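Local coordinates for protein ATP-dependent zinc metalloprotease FtsH (Thermotoga maritima, PDB 4M8A) that probably acts as a membrane-bound, ATP-driven zinc metalloprotease in membrane-protein quality control, and is represented here by its periplasmic domain, at residues R35-T38 / R42-E45; Q14-E19 / V62-K67. All coordinates share one frame; numbering follows the deposited sequence. Where two conformers were deposited one is given.

Interaction 1. Residues R35-T38 / R42-E45; sequences RVYT and RVYE
Val36 and Tyr44 form a hydrogen-bonded antiparallel pair in a beta hairpin, strands 33-38 and 43-47, at one side of the mixed sheet of the FtsH periplasmic domain. Val36 N reaches Tyr44 O at 2.8 Å, nearly straight at 171°, and Tyr44 N returns a bond to Val36 O. Toward the turn, Thr38 N donates to Arg42 O, and a water donates to both Thr38 O and Arg42 O. Thr38 OG1 sits between its own backbone N and carbonyl carbon (chi1 62°), a rotation that brings it to Arg42 N at 3.0 Å; Asp40 in the turn is its other hydrogen-bond partner. The same rotation sends Thr38 CG2 to the edge of the Tyr44 ring, in its plane, 3.6 Å from Tyr44 CE2. A valine in place of Thr38 would probably leave Arg42 N and the Asp40 carboxylate without this shared hydroxyl, and the turn less firmly closed. Tyr44 CZ lies over the centre of the Arg42 guanidinium, the two planes well inclined. On the sheet face opposite the Val36 and Tyr44 side chains, those of Tyr37 and Val43 run alongside each other, and Val43 CG2 makes a CH-pi contact over one ring face, 3.8 Å from the Tyr37 centroid.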
ATOM      1  N   ARG B  35       7.713  -8.586  19.336  0.55  9.92           N
ATOM      2  CA  ARG B  35       7.732 -10.027  19.185  0.55  8.95           C
ATOM      3  C   ARG B  35       7.141 -10.344  17.830  0.55  9.71           C
ATOM      4  O   ARG B  35       6.019  -9.932  17.506  0.55 10.22           O
ATOM      5  CB  ARG B  35       6.949 -10.708  20.297  0.55 13.62           C
ATOM      6  CG  ARG B  35       7.670 -10.721  21.623  0.55 16.21           C
ATOM      7  CD  ARG B  35       7.025 -11.728  22.535  0.55 16.58           C
ATOM      8  NE  ARG B  35       6.210 -11.083  23.549  0.55 26.62           N
ATOM      9  CZ  ARG B  35       4.886 -11.026  23.525  0.55 25.28           C
ATOM     10  NH1 ARG B  35       4.196 -11.584  22.530  0.55 23.30           N
ATOM     11  NH2 ARG B  35       4.254 -10.419  24.511  0.55  8.07           N
ATOM     12  N   VAL B  36       7.919 -11.056  17.032  1.00 10.26           N
ATOM     13  CA  VAL B  36       7.600 -11.278  15.631  1.00 11.27           C
ATOM     14  C   VAL B  36       7.345 -12.768  15.388  1.00  9.36           C
ATOM     15  O   VAL B  36       8.208 -13.604  15.614  1.00 13.19           O
ATOM     16  CB  VAL B  36       8.747 -10.787  14.732  1.00 12.47           C
ATOM     17  CG1 VAL B  36       8.426 -11.015  13.262  1.00 13.41           C
ATOM     18  CG2 VAL B  36       9.049  -9.313  15.017  1.00 13.09           C
ATOM     19  N   TYR B  37       6.142 -13.084  14.944  1.00 10.82           N
ATOM     20  CA  TYR B  37       5.730 -14.459  14.708  1.00 11.32           C
ATOM     21  C   TYR B  37       5.700 -14.744  13.217  1.00 10.51           C
ATOM     22  O   TYR B  37       5.259 -13.914  12.431  1.00 13.00           O
ATOM     23  CB  TYR B  37       4.341 -14.701  15.307  1.00 11.25           C
ATOM     24  CG  TYR B  37       4.282 -14.530  16.802  1.00 10.44           C
ATOM     25  CD1 TYR B  37       4.146 -13.263  17.383  1.00 10.90           C
ATOM     26  CD2 TYR B  37       4.359 -15.634  17.645  1.00 10.24           C
ATOM     27  CE1 TYR B  37       4.091 -13.114  18.763  1.00 12.80           C
ATOM     28  CE2 TYR B  37       4.304 -15.493  19.019  1.00 13.86           C
ATOM     29  CZ  TYR B  37       4.178 -14.233  19.576  1.00 12.99           C
ATOM     30  OH  TYR B  37       4.139 -14.097  20.955  1.00 17.56           O
ATOM     31  N   THR B  38       6.144 -15.931  12.839  1.00 14.86           N
ATOM     32  CA  THR B  38       6.167 -16.331  11.449  1.00 16.21           C
ATOM     33  C   THR B  38       5.130 -17.403  11.154  1.00 17.33           C
ATOM     34  O   THR B  38       4.686 -18.135  12.050  1.00 19.74           O
ATOM     35  CB  THR B  38       7.535 -16.863  11.030  1.00 22.24           C
ATOM     36  OG1 THR B  38       7.843 -18.029  11.801  1.00 20.73           O
ATOM     37  CG2 THR B  38       8.604 -15.817  11.239  1.00 23.69           C
ATOM     38  N   ARG B  42       7.666 -19.899  14.144  1.00 15.77           N
ATOM     39  CA  ARG B  42       8.767 -19.392  14.949  1.00 14.61           C
ATOM     40  C   ARG B  42       8.408 -18.030  15.528  1.00 13.80           C
ATOM     41  O   ARG B  42       7.494 -17.340  15.057  1.00 14.08           O
ATOM     42  CB  ARG B  42      10.059 -19.291  14.133  1.00 17.98           C
ATOM     43  CG  ARG B  42      10.660 -20.642  13.750  1.00 27.93           C
ATOM     44  CD  ARG B  42      12.107 -20.503  13.284  1.00 39.63           C
ATOM     45  NE  ARG B  42      13.002 -20.057  14.357  1.00 46.01           N
ATOM     46  CZ  ARG B  42      14.284 -19.735  14.183  1.00 48.67           C
ATOM     47  NH1 ARG B  42      14.831 -19.799  12.975  1.00 47.56           N
ATOM     48  NH2 ARG B  42      15.020 -19.341  15.216  1.00 47.85           N
ATOM     49  N   VAL B  43       9.123 -17.656  16.576  1.00 13.72           N
ATOM     50  CA  VAL B  43       8.952 -16.352  17.195  1.00 12.68           C
ATOM     51  C   VAL B  43      10.328 -15.742  17.442  1.00 13.24           C
ATOM     52  O   VAL B  43      11.283 -16.436  17.806  1.00 15.81           O
ATOM     53  CB  VAL B  43       8.096 -16.410  18.483  1.00 13.40           C
ATOM     54  CG1 VAL B  43       8.775 -17.262  19.559  1.00 17.24           C
ATOM     55  CG2 VAL B  43       7.840 -15.007  19.016  1.00 14.43           C
ATOM     56  N   TYR B  44      10.416 -14.439  17.207  1.00 13.02           N
ATOM     57  CA  TYR B  44      11.647 -13.689  17.320  1.00 13.62           C
ATOM     58  C   TYR B  44      11.416 -12.482  18.200  1.00 13.03           C
ATOM     59  O   TYR B  44      10.297 -11.965  18.286  1.00 14.24           O
ATOM     60  CB  TYR B  44      12.097 -13.211  15.940  1.00 17.14           C
ATOM     61  CG  TYR B  44      12.381 -14.330  14.975  1.00 17.09           C
ATOM     62  CD1 TYR B  44      13.636 -14.927  14.933  1.00 21.48           C
ATOM     63  CD2 TYR B  44      11.388 -14.818  14.127  1.00 18.50           C
ATOM     64  CE1 TYR B  44      13.901 -15.956  14.056  1.00 22.88           C
ATOM     65  CE2 TYR B  44      11.640 -15.858  13.252  1.00 18.87           C
ATOM     66  CZ  TYR B  44      12.900 -16.425  13.216  1.00 23.57           C
ATOM     67  OH  TYR B  44      13.176 -17.464  12.339  1.00 28.07           O
ATOM     68  N   GLU B  45      12.484 -12.018  18.834  1.00 12.97           N
ATOM     69  CA  GLU B  45      12.449 -10.821  19.649  1.00 14.80           C
ATOM     70  C   GLU B  45      13.331  -9.747  19.015  1.00 14.14           C
ATOM     71  O   GLU B  45      14.518  -9.974  18.755  1.00 16.40           O
ATOM     72  CB  GLU B  45      12.916 -11.163  21.072  1.00 22.70           C
ATOM     73  CG  GLU B  45      13.218  -9.986  21.956  1.00 34.66           C
ATOM     74  CD  GLU B  45      13.589 -10.402  23.372  1.00 42.03           C
ATOM     75  OE1 GLU B  45      13.093 -11.451  23.847  1.00 43.58           O
ATOM     76  OE2 GLU B  45      14.385  -9.677  24.004  1.00 44.60           O
TER
HETATM   77  O   HOH W   1       4.791 -18.154  14.674  1.00 23.81           O

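Interaction 2. Residues Q14-E19 / V62-K67; sequences QMVEDE and VSKGIK
Lys64 leans across to Val16, joining the last turn of helix 9-17 to the end of helix 55-63 by a small contact of aliphatic carbons and one carbonyl oxygen. The lysine leaves its backbone with CB directed at the opposite segment. CG stands anti to the carbonyl carbon (chi1 -68°), and the chain runs on extended through CD before bending at its last two torsions. Lys64 CD is the first atom to touch, 3.8 Å from Val16 CG1, where the two side chains pass at a slant. CE follows, 4.1 Å from the same methyl and only 3.0 Å from Val16 O, a close carbon-to-oxygen approach. The bends then carry NZ to 3.5 Å from Val16 O, at an angle too poor for a hydrogen bond. Val16 CG1 also meets Ile66 CD1 at 4.2 Å, so this one methyl touches residues placed before and after Gly65. That glycine, with its positive phi, belongs to a Schellman motif ending the helix, and Gly65 N bonds back to Val62 O. The resulting change of direction takes the chain to Ile66, which packs on Leu61 and on Val23 and Val26 of strand 23-29, while Val16 rests on Lys60 and Leu61. Ile66 O, meanwhile, accepts a hydrogen bond from Thr10 of a neighbouring subunit. Methylene-to-methyl packing thus combines with the close approach of CE to Val16 O, and no hydrogen bond or salt bridge crosses; the nearby ammonium charge probably favours the carbonyl of Val16, in the last turn of its helix, without hydrogen-bonding to it.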
ATOM      1  N   GLN B  14      13.773  -6.921   6.638  0.54 18.65           N
ATOM      2  CA  GLN B  14      14.060  -7.899   5.571  0.54 18.97           C
ATOM      3  C   GLN B  14      12.968  -8.967   5.441  0.54 18.06           C
ATOM      4  O   GLN B  14      12.598  -9.381   4.335  0.54 19.64           O
ATOM      5  CB  GLN B  14      15.414  -8.598   5.823  0.54 21.03           C
ATOM      6  CG  GLN B  14      16.643  -7.920   5.205  0.54 20.57           C
ATOM      7  CD  GLN B  14      17.995  -8.473   5.687  0.54 21.41           C
ATOM      8  OE1 GLN B  14      18.068  -9.430   6.462  0.54 23.20           O
ATOM      9  NE2 GLN B  14      19.073  -7.852   5.222  0.54 21.61           N
ATOM     10  N   MET B  15      12.465  -9.414   6.584  1.00 19.13           N
ATOM     11  CA  MET B  15      11.406 -10.423   6.647  1.00 19.48           C
ATOM     12  C   MET B  15      10.048  -9.870   6.247  1.00 20.90           C
ATOM     13  O   MET B  15       9.268 -10.533   5.558  1.00 22.08           O
ATOM     14  CB  MET B  15      11.333 -11.031   8.044  1.00 19.15           C
ATOM     15  CG  MET B  15      12.476 -11.955   8.315  1.00 25.92           C
ATOM     16  SD  MET B  15      12.463 -12.530  10.006  1.00 31.17           S
ATOM     17  CE  MET B  15      10.811 -13.182  10.125  1.00 31.21           C
ATOM     18  N   VAL B  16       9.769  -8.652   6.684  1.00 19.20           N
ATOM     19  CA  VAL B  16       8.536  -7.987   6.299  1.00 21.17           C
ATOM     20  C   VAL B  16       8.483  -7.781   4.779  1.00 21.55           C
ATOM     21  O   VAL B  16       7.451  -8.041   4.142  1.00 23.51           O
ATOM     22  CB  VAL B  16       8.376  -6.654   7.057  1.00 22.38           C
ATOM     23  CG1 VAL B  16       7.180  -5.870   6.527  1.00 22.84           C
ATOM     24  CG2 VAL B  16       8.225  -6.921   8.550  1.00 21.26           C
ATOM     25  N   GLU B  17       9.605  -7.357   4.199  1.00 24.35           N
ATOM     26  CA  GLU B  17       9.665  -6.988   2.784  1.00 23.58           C
ATOM     27  C   GLU B  17       9.729  -8.175   1.838  1.00 29.95           C
ATOM     28  O   GLU B  17       9.488  -8.016   0.638  1.00 31.26           O
ATOM     29  CB  GLU B  17      10.867  -6.079   2.515  1.00 24.40           C
ATOM     30  CG  GLU B  17      10.823  -4.762   3.245  1.00 25.34           C
ATOM     31  CD  GLU B  17      12.015  -3.873   2.930  1.00 28.65           C
ATOM     32  OE1 GLU B  17      13.060  -4.385   2.457  1.00 30.95           O
ATOM     33  OE2 GLU B  17      11.911  -2.651   3.158  1.00 32.22           O
ATOM     34  N   ASP B  18      10.072  -9.345   2.368  1.00 27.90           N
ATOM     35  CA  ASP B  18      10.168 -10.560   1.562  1.00 30.91           C
ATOM     36  C   ASP B  18       8.877 -10.769   0.761  1.00 34.49           C
ATOM     37  O   ASP B  18       7.791 -10.718   1.322  1.00 34.02           O
ATOM     38  CB  ASP B  18      10.435 -11.759   2.477  1.00 41.49           C
ATOM     39  CG  ASP B  18      11.022 -12.942   1.738  1.00 46.18           C
ATOM     40  OD1 ASP B  18      10.616 -13.184   0.583  1.00 50.06           O
ATOM     41  OD2 ASP B  18      11.887 -13.633   2.316  1.00 48.81           O
ATOM     42  N   GLU B  19       8.995 -10.978  -0.548  1.00 40.66           N
ATOM     43  CA  GLU B  19       7.812 -11.132  -1.402  1.00 44.23           C
ATOM     44  C   GLU B  19       6.973 -12.348  -1.014  1.00 46.75           C
ATOM     45  O   GLU B  19       5.773 -12.411  -1.295  1.00 46.65           O
ATOM     46  CB  GLU B  19       8.202 -11.191  -2.887  1.00 46.39           C
ATOM     47  CG  GLU B  19       8.973 -12.439  -3.307  1.00 53.17           C
ATOM     48  CD  GLU B  19       9.525 -12.342  -4.725  1.00 55.83           C
ATOM     49  OE1 GLU B  19      10.478 -11.562  -4.946  1.00 53.63           O
ATOM     50  OE2 GLU B  19       9.004 -13.044  -5.619  1.00 56.86           O
ATOM     51  N   VAL B  62       0.232  -3.262   8.506  1.00 13.33           N
ATOM     52  CA  VAL B  62      -1.212  -3.466   8.372  1.00 15.68           C
ATOM     53  C   VAL B  62      -1.635  -3.682   6.914  1.00 17.47           C
ATOM     54  O   VAL B  62      -2.460  -4.559   6.604  1.00 17.53           O
ATOM     55  CB  VAL B  62      -2.014  -2.295   9.010  1.00 14.23           C
ATOM     56  CG1 VAL B  62      -3.512  -2.415   8.693  1.00 14.40           C
ATOM     57  CG2 VAL B  62      -1.783  -2.258  10.509  1.00 14.60           C
ATOM     58  N   SER B  63      -1.057  -2.899   6.010  1.00 17.31           N
ATOM     59  CA  SER B  63      -1.412  -2.976   4.596  1.00 20.49           C
ATOM     60  C   SER B  63      -1.031  -4.336   4.005  1.00 19.28           C
ATOM     61  O   SER B  63      -1.650  -4.786   3.051  1.00 21.60           O
ATOM     62  CB  SER B  63      -0.726  -1.845   3.825  1.00 28.26           C
ATOM     63  OG  SER B  63       0.659  -2.108   3.657  1.00 36.33           O
ATOM     64  N   LYS B  64      -0.035  -4.998   4.601  1.00 19.97           N
ATOM     65  CA  LYS B  64       0.385  -6.330   4.168  1.00 19.58           C
ATOM     66  C   LYS B  64      -0.483  -7.421   4.765  1.00 16.34           C
ATOM     67  O   LYS B  64      -0.356  -8.594   4.410  1.00 20.00           O
ATOM     68  CB  LYS B  64       1.848  -6.576   4.536  1.00 20.30           C
ATOM     69  CG  LYS B  64       2.811  -5.698   3.756  1.00 28.82           C
ATOM     70  CD  LYS B  64       4.233  -6.016   4.133  1.00 31.94           C
ATOM     71  CE  LYS B  64       4.492  -7.502   3.960  1.00 38.54           C
ATOM     72  NZ  LYS B  64       4.390  -7.927   2.535  1.00 39.21           N
ATOM     73  N   GLY B  65      -1.376  -7.032   5.663  1.00 15.29           N
ATOM     74  CA  GLY B  65      -2.251  -7.983   6.319  1.00 17.69           C
ATOM     75  C   GLY B  65      -1.599  -8.661   7.504  1.00 15.50           C
ATOM     76  O   GLY B  65      -2.168  -9.595   8.065  1.00 16.43           O
ATOM     77  N   ILE B  66      -0.414  -8.178   7.896  1.00 12.38           N
ATOM     78  CA  ILE B  66       0.271  -8.693   9.085  1.00 12.52           C
ATOM     79  C   ILE B  66      -0.521  -8.247  10.303  1.00 12.35           C
ATOM     80  O   ILE B  66      -0.987  -7.111  10.364  1.00 10.84           O
ATOM     81  CB  ILE B  66       1.733  -8.206   9.150  1.00 11.09           C
ATOM     82  CG1 ILE B  66       2.525  -8.803   7.976  1.00 12.26           C
ATOM     83  CG2 ILE B  66       2.375  -8.549  10.511  1.00 12.25           C
ATOM     84  CD1 ILE B  66       3.856  -8.143   7.727  1.00 13.18           C
ATOM     85  N   LYS B  67      -0.736  -9.159  11.239  1.00 10.26           N
ATOM     86  CA  LYS B  67      -1.472  -8.835  12.450  1.00 10.28           C
ATOM     87  C   LYS B  67      -0.591  -7.990  13.353  1.00 10.80           C
ATOM     88  O   LYS B  67       0.486  -8.428  13.763  1.00 13.04           O
ATOM     89  CB  LYS B  67      -1.888 -10.117  13.172  1.00 11.57           C
ATOM     90  CG  LYS B  67      -2.728  -9.879  14.420  1.00  9.82           C
ATOM     91  CD  LYS B  67      -3.224 -11.215  14.987  1.00 11.09           C
ATOM     92  CE  LYS B  67      -4.080 -10.989  16.228  1.00 13.57           C
ATOM     93  NZ  LYS B  67      -4.474 -12.295  16.850  1.00 17.50           N
TER

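Overall arrangement
From the N terminus, helix 9-17 supplies the first half of interaction 2. The chain then forms strand 23-29 and the hairpin, where interaction 1 closes a short loop with three residues between its segments. Helix 55-63 follows, and only at 62-67 is the long loop of interaction 2 closed, with 42 residues between its segments. The short closure thus lies wholly within the long one, without crossing it. Interaction 1 joins two neighbouring strands, whereas interaction 2 ties the two helices together just before strand 67-71. Their centres are 13 Å apart, yet they touch through Met15, whose CE lies 3.6 Å from Thr38 CG2, linking helix 9-17 to the hairpin.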